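Esterase D (Cellvibrio japonicus, PDB 2W87) binds glucuronic acid through a calcium-dependent family 35 carbohydrate-binding module, part of a larger secreted enzyme that probably cleaves feruloyl esters in plant cell walls. Local coordinates at residues A[83-88]-A[118-123]; A[31-34]-A[40-43]. All coordinates share one frame; numbering follows the deposited sequence. Where two conformers were deposited one is given.

Interaction 1 of 2, residues A[83-88]-A[118-123]; sequences VSLPTT and EGLPNI. With GCU (alpha-D-glucopyranuronic acid), chain E.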
loop_
_atom_site.group_PDB
_atom_site.type_symbol
_atom_site.label_atom_id
_atom_site.label_comp_id
_atom_site.label_asym_id
_atom_site.label_seq_id
_atom_site.Cartn_x
_atom_site.Cartn_y
_atom_site.Cartn_z
ATOM N N VAL A 83 8.446 4.446 3.134
ATOM C CA VAL A 83 7.822 4.913 1.899
ATOM C C VAL A 83 7.501 6.386 2.072
ATOM O O VAL A 83 6.794 6.756 2.989
ATOM C CB VAL A 83 6.521 4.136 1.573
ATOM C CG1 VAL A 83 5.913 4.606 0.276
ATOM C CG2 VAL A 83 6.795 2.633 1.490
ATOM N N SER A 84 8.065 7.215 1.206
ATOM C CA SER A 84 7.846 8.661 1.269
ATOM C C SER A 84 6.579 8.998 0.521
ATOM O O SER A 84 6.441 8.621 -0.647
ATOM C CB SER A 84 9.006 9.394 0.613
ATOM O OG SER A 84 10.220 9.095 1.271
ATOM N N LEU A 85 5.699 9.752 1.165
ATOM C CA LEU A 85 4.375 10.061 0.633
ATOM C C LEU A 85 4.071 11.564 0.800
ATOM O O LEU A 85 3.283 11.976 1.644
ATOM C CB LEU A 85 3.347 9.185 1.345
ATOM C CG LEU A 85 3.501 7.667 1.107
ATOM C CD1 LEU A 85 2.582 6.846 2.055
ATOM C CD2 LEU A 85 3.219 7.293 -0.333
ATOM N N PRO A 86 4.687 12.390 -0.043
ATOM C CA PRO A 86 4.477 13.828 -0.011
ATOM C C PRO A 86 3.092 14.243 -0.455
ATOM O O PRO A 86 2.328 13.448 -0.979
ATOM C CB PRO A 86 5.575 14.372 -0.960
ATOM C CG PRO A 86 5.884 13.226 -1.857
ATOM C CD PRO A 86 5.655 11.981 -1.072
ATOM N N THR A 87 2.741 15.499 -0.216
ATOM C CA THR A 87 1.444 15.975 -0.666
ATOM C C THR A 87 1.339 15.845 -2.186
ATOM O O THR A 87 2.343 15.947 -2.896
ATOM C CB THR A 87 1.196 17.417 -0.250
ATOM O OG1 THR A 87 -0.043 17.849 -0.823
ATOM C CG2 THR A 87 2.332 18.320 -0.715
ATOM N N THR A 88 0.124 15.597 -2.675
ATOM C CA THR A 88 -0.157 15.579 -4.117
ATOM C C THR A 88 -0.897 16.837 -4.561
ATOM O O THR A 88 -1.116 17.035 -5.761
ATOM C CB THR A 88 -1.011 14.366 -4.508
ATOM O OG1 THR A 88 -2.270 14.430 -3.825
ATOM C CG2 THR A 88 -0.298 13.066 -4.142
ATOM N N GLU A 118 -1.518 11.871 11.295
ATOM C CA GLU A 118 -2.496 12.128 10.236
ATOM C C GLU A 118 -2.928 10.839 9.530
ATOM O O GLU A 118 -3.871 10.850 8.754
ATOM C CB GLU A 118 -1.940 13.081 9.186
ATOM C CG GLU A 118 -1.677 14.481 9.683
ATOM C CD GLU A 118 -1.572 15.475 8.537
ATOM O OE1 GLU A 118 -2.624 15.832 7.947
ATOM O OE2 GLU A 118 -0.440 15.936 8.262
ATOM N N GLY A 119 -2.252 9.739 9.811
ATOM C CA GLY A 119 -2.547 8.502 9.113
ATOM C C GLY A 119 -1.838 8.514 7.769
ATOM O O GLY A 119 -0.906 9.296 7.537
ATOM N N LEU A 120 -2.265 7.633 6.873
ATOM C CA LEU A 120 -1.710 7.586 5.533
ATOM C C LEU A 120 -2.414 8.534 4.575
ATOM O O LEU A 120 -3.475 9.059 4.872
ATOM C CB LEU A 120 -1.816 6.157 4.977
ATOM C CG LEU A 120 -0.902 5.111 5.606
ATOM C CD1 LEU A 120 -1.254 3.707 5.009
ATOM C CD2 LEU A 120 0.560 5.443 5.364
ATOM N N PRO A 121 -1.821 8.735 3.388
ATOM C CA PRO A 121 -2.641 9.300 2.338
ATOM C C PRO A 121 -3.733 8.291 1.974
ATOM O O PRO A 121 -3.744 7.167 2.510
ATOM C CB PRO A 121 -1.668 9.441 1.170
ATOM C CG PRO A 121 -0.343 9.176 1.680
ATOM C CD PRO A 121 -0.487 8.356 2.915
ATOM N N ASN A 122 -4.646 8.679 1.093
ATOM C CA ASN A 122 -5.587 7.714 0.534
ATOM C C ASN A 122 -4.834 6.835 -0.456
ATOM O O ASN A 122 -4.082 7.350 -1.287
ATOM C CB ASN A 122 -6.734 8.454 -0.151
ATOM C CG ASN A 122 -7.678 9.137 0.838
ATOM O OD1 ASN A 122 -7.757 8.760 2.020
ATOM N ND2 ASN A 122 -8.433 10.109 0.349
ATOM N N ILE A 123 -5.019 5.518 -0.375
ATOM C CA ILE A 123 -4.231 4.565 -1.171
ATOM C C ILE A 123 -5.113 3.899 -2.208
ATOM O O ILE A 123 -6.040 3.162 -1.882
ATOM C CB ILE A 123 -3.587 3.465 -0.287
ATOM C CG1 ILE A 123 -2.789 4.099 0.871
ATOM C CG2 ILE A 123 -2.812 2.460 -1.143
ATOM C CD1 ILE A 123 -1.629 4.975 0.462
HETATM C C1 GCU E . -10.625 14.261 4.294
HETATM C C2 GCU E . -10.661 13.513 2.962
HETATM C C3 GCU E . -10.370 12.036 3.209
HETATM C C4 GCU E . -8.983 11.924 3.808
HETATM C C5 GCU E . -8.944 12.758 5.098
HETATM C C6 GCU E . -7.568 12.757 5.749
HETATM O O1 GCU E . -11.619 13.660 5.124
HETATM O O2 GCU E . -11.949 13.641 2.383
HETATM O O3 GCU E . -10.441 11.285 1.996
HETATM O O4 GCU E . -8.646 10.552 4.138
HETATM O O5 GCU E . -9.273 14.117 4.812
HETATM O O6A GCU E . -7.033 11.648 5.895
HETATM O O6B GCU E . -7.055 13.844 6.108
#

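Interaction 2 of 2, residues A[31-34]-A[40-43]; sequences ANTN and AVVW. With CA (calcium ion), chain C; GCU (alpha-D-glucopyranuronic acid), chain E.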
loop_
_atom_site.group_PDB
_atom_site.type_symbol
_atom_site.label_atom_id
_atom_site.label_comp_id
_atom_site.label_asym_id
_atom_site.label_seq_id
_atom_site.Cartn_x
_atom_site.Cartn_y
_atom_site.Cartn_z
ATOM N N ALA A 31 -8.338 3.025 -0.265
ATOM C CA ALA A 31 -8.296 2.790 1.177
ATOM C C ALA A 31 -8.018 4.127 1.871
ATOM O O ALA A 31 -7.029 4.821 1.570
ATOM C CB ALA A 31 -7.211 1.762 1.520
ATOM N N ASN A 32 -8.874 4.465 2.830
ATOM C CA ASN A 32 -8.755 5.683 3.617
ATOM C C ASN A 32 -8.492 5.336 5.085
ATOM O O ASN A 32 -9.406 4.938 5.801
ATOM C CB ASN A 32 -10.058 6.474 3.506
ATOM C CG ASN A 32 -10.088 7.701 4.395
ATOM O OD1 ASN A 32 -9.102 8.022 5.077
ATOM N ND2 ASN A 32 -11.232 8.407 4.383
ATOM N N THR A 33 -7.249 5.444 5.525
ATOM C CA THR A 33 -6.917 5.121 6.919
ATOM C C THR A 33 -7.519 6.124 7.898
ATOM O O THR A 33 -7.647 7.315 7.589
ATOM C CB THR A 33 -5.391 5.102 7.192
ATOM O OG1 THR A 33 -4.808 6.365 6.831
ATOM C CG2 THR A 33 -4.725 3.965 6.433
ATOM N N ASN A 34 -7.880 5.614 9.068
ATOM C CA ASN A 34 -8.012 6.423 10.256
ATOM C C ASN A 34 -6.866 7.415 10.330
ATOM O O ASN A 34 -5.752 7.092 9.942
ATOM C CB ASN A 34 -7.893 5.538 11.504
ATOM C CG ASN A 34 -9.060 4.568 11.668
ATOM O OD1 ASN A 34 -10.171 4.857 11.231
ATOM N ND2 ASN A 34 -8.809 3.418 12.330
ATOM N N ALA A 40 -3.024 1.299 9.153
ATOM C CA ALA A 40 -2.424 0.552 8.061
ATOM C C ALA A 40 -3.357 0.155 6.924
ATOM O O ALA A 40 -4.612 0.132 7.061
ATOM C CB ALA A 40 -1.691 -0.672 8.601
ATOM N N VAL A 41 -2.714 -0.133 5.786
ATOM C CA VAL A 41 -3.332 -0.854 4.682
ATOM C C VAL A 41 -2.507 -2.099 4.533
ATOM O O VAL A 41 -1.260 -2.035 4.600
ATOM C CB VAL A 41 -3.374 -0.044 3.357
ATOM C CG1 VAL A 41 -4.124 -0.842 2.264
ATOM C CG2 VAL A 41 -4.039 1.299 3.600
ATOM N N VAL A 42 -3.174 -3.236 4.338
ATOM C CA VAL A 42 -2.486 -4.531 4.294
ATOM C C VAL A 42 -2.884 -5.341 3.058
ATOM O O VAL A 42 -4.078 -5.458 2.729
ATOM C CB VAL A 42 -2.738 -5.384 5.574
ATOM C CG1 VAL A 42 -1.911 -6.670 5.563
ATOM C CG2 VAL A 42 -2.458 -4.584 6.839
ATOM N N TRP A 43 -1.859 -5.868 2.382
ATOM C CA TRP A 43 -1.996 -6.751 1.232
ATOM C C TRP A 43 -1.254 -8.037 1.486
ATOM O O TRP A 43 -0.403 -8.124 2.370
ATOM C CB TRP A 43 -1.394 -6.129 -0.032
ATOM C CG TRP A 43 -1.919 -4.780 -0.402
ATOM C CD1 TRP A 43 -2.962 -4.520 -1.188
ATOM C CD2 TRP A 43 -1.384 -3.518 0.010
ATOM N NE1 TRP A 43 -3.151 -3.159 -1.306
ATOM C CE2 TRP A 43 -2.178 -2.519 -0.585
ATOM C CE3 TRP A 43 -0.305 -3.138 0.811
ATOM C CZ2 TRP A 43 -1.926 -1.171 -0.408
ATOM C CZ3 TRP A 43 -0.053 -1.788 0.975
ATOM C CH2 TRP A 43 -0.863 -0.828 0.385
HETATM CA CA CA C . -7.625 9.342 6.323
HETATM C C1 GCU E . -10.625 14.261 4.294
HETATM C C2 GCU E . -10.661 13.513 2.962
HETATM C C3 GCU E . -10.370 12.036 3.209
HETATM C C4 GCU E . -8.983 11.924 3.808
HETATM C C5 GCU E . -8.944 12.758 5.098
HETATM C C6 GCU E . -7.568 12.757 5.749
HETATM O O1 GCU E . -11.619 13.660 5.124
HETATM O O2 GCU E . -11.949 13.641 2.383
HETATM O O3 GCU E . -10.441 11.285 1.996
HETATM O O4 GCU E . -8.646 10.552 4.138
HETATM O O5 GCU E . -9.273 14.117 4.812
HETATM O O6A GCU E . -7.033 11.648 5.895
HETATM O O6B GCU E . -7.055 13.844 6.108
HETATM O O HOH W 1 -5.251 9.248 6.992
HETATM O O HOH W 2 -9.690 9.863 7.498
HETATM O O HOH W 3 -6.257 8.490 4.445
#

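Interaction 1 of 2, residues A[83-88]-A[118-123]
Leu-85 lies across the ring of Pro-121, and the two side chains cross at about a right angle. The leucine brings two places to the ring: its methyl CD1 settles beside Pro-121 CD at 3.5 Å, while nearer the backbone Leu-85 CB meets Pro-121 CG at 3.7 Å. The leucine thus spans the CG–CD bond of the ring instead of touching it at a single point. With CG opposite the carbonyl carbon (chi1 -64°), the leucine reaches from its loop into the protein, and the nearly extended second torsion (170°) carries CD1 on past the proline. There the same methyl finds a second neighbour, Leu-120 CD2, at 4.1 Å. Leu-120 sets off alongside the loop and only its far end turns to this meeting, so CD1 of Leu-85 is shared between a close ring and a more distant methyl group.

No hydrogen bond joins the segments; the contact is wholly apolar, and its three touching residues are buried. Tyr-59 of strand 51-60 packs against both Leu-85 and Pro-121, while Leu-85 O is bonded by Asn-61 ND2 and Leu-120 O by Arg-67 NH1. Arg-67 also forms a salt bridge with Glu-118 and hydrogen-bonds the bound glucuronic acid, so Leu-120 O, and Glu-118 in the conformer modelled here, probably help to position it from the second shell.

One residue beyond the proline, Asn-122 belongs to the ligand pocket itself. The geometry is that of apolar loop packing at the end of a beta-sandwich: the loop after strand 80-83 covers the loop leading into strand 122-129, one layer behind Arg-67 and Asn-122 of the uronic-acid site of this family 35 module.

Interaction 2 of 2, residues A[31-34]-A[40-43]
Val-41 meets Ala-31 and Thr-33 chiefly with CG2, which sits 3.8 Å from Ala-31 CB and 4.0 Å from Thr-33 CG2. This is the tight half of the contact: three buried side chains, with Thr-33 and Val-41 crossing at roughly a right angle. Placing CG1 opposite the backbone N (chi1 -176°) lets the other valine branch border the alanine methyl as well and turn along its own strand, where it rests 3.5 Å above the plane of the Trp-43 ring, toward the rim. The strand segments run in roughly opposed directions, at 141°, with axes 7.5 Å apart at closest. No hydrogen bond links them, so they meet through side chains, as layers do, and not as sheet neighbours.

Thr-33 stands at the boundary. Its methyl faces the apolar side, while OG1 accepts a hydrogen bond from Leu-120 N and donates one of 2.9 Å to a water bound to calcium. Both hydrogen-bonding roles of the buried hydroxyl are therefore used.

On the other face of the strand the packing gives way to ions and water. Asn-32, whose side chain leaves the opposite side of the backbone, directs OD1 to the calcium at 2.3 Å, and Thr-33 O binds the metal too. Three waters fill much of the shell, two of them on the inner side towards Thr-33 and Leu-120, and Asn-35 OD1 brings the coordination to eight. A bond from Asn-32 ND2 to Asp-19 OD2 helps fix the rotation of the amide.

The sugar supplies two of the ligands, O6A of its carboxylate at 2.4 Å and the O4 hydroxyl, more loosely, at 2.7 Å. Ligand recognition through a bridging calcium, set on a strand whose inner face joins the sandwich core, marks the uronic-acid site of this family 35 module.

From the N terminus, interaction 2 comes first: the chain leaves strand 30-33, makes a loop of six residues and returns along strand 40-47. Interaction 1 follows, closing a much longer excursion that includes strands 95-103 and 106-114 before the chain reaches strand 122-129. The two loops are in series and neither encloses nor crosses the other, yet in space they abut. Ile-123 O lies 2.8 Å from Ala-31 N, a probable hydrogen bond that joins the last residue of 118-123 to the first of 31-34. They tie the loop after strand 80-83, the start of strand 122-129 and strands 30-33 and 40-47 together at the sugar-binding end, where Asn-122 and Asn-32 reach the same glucuronic acid.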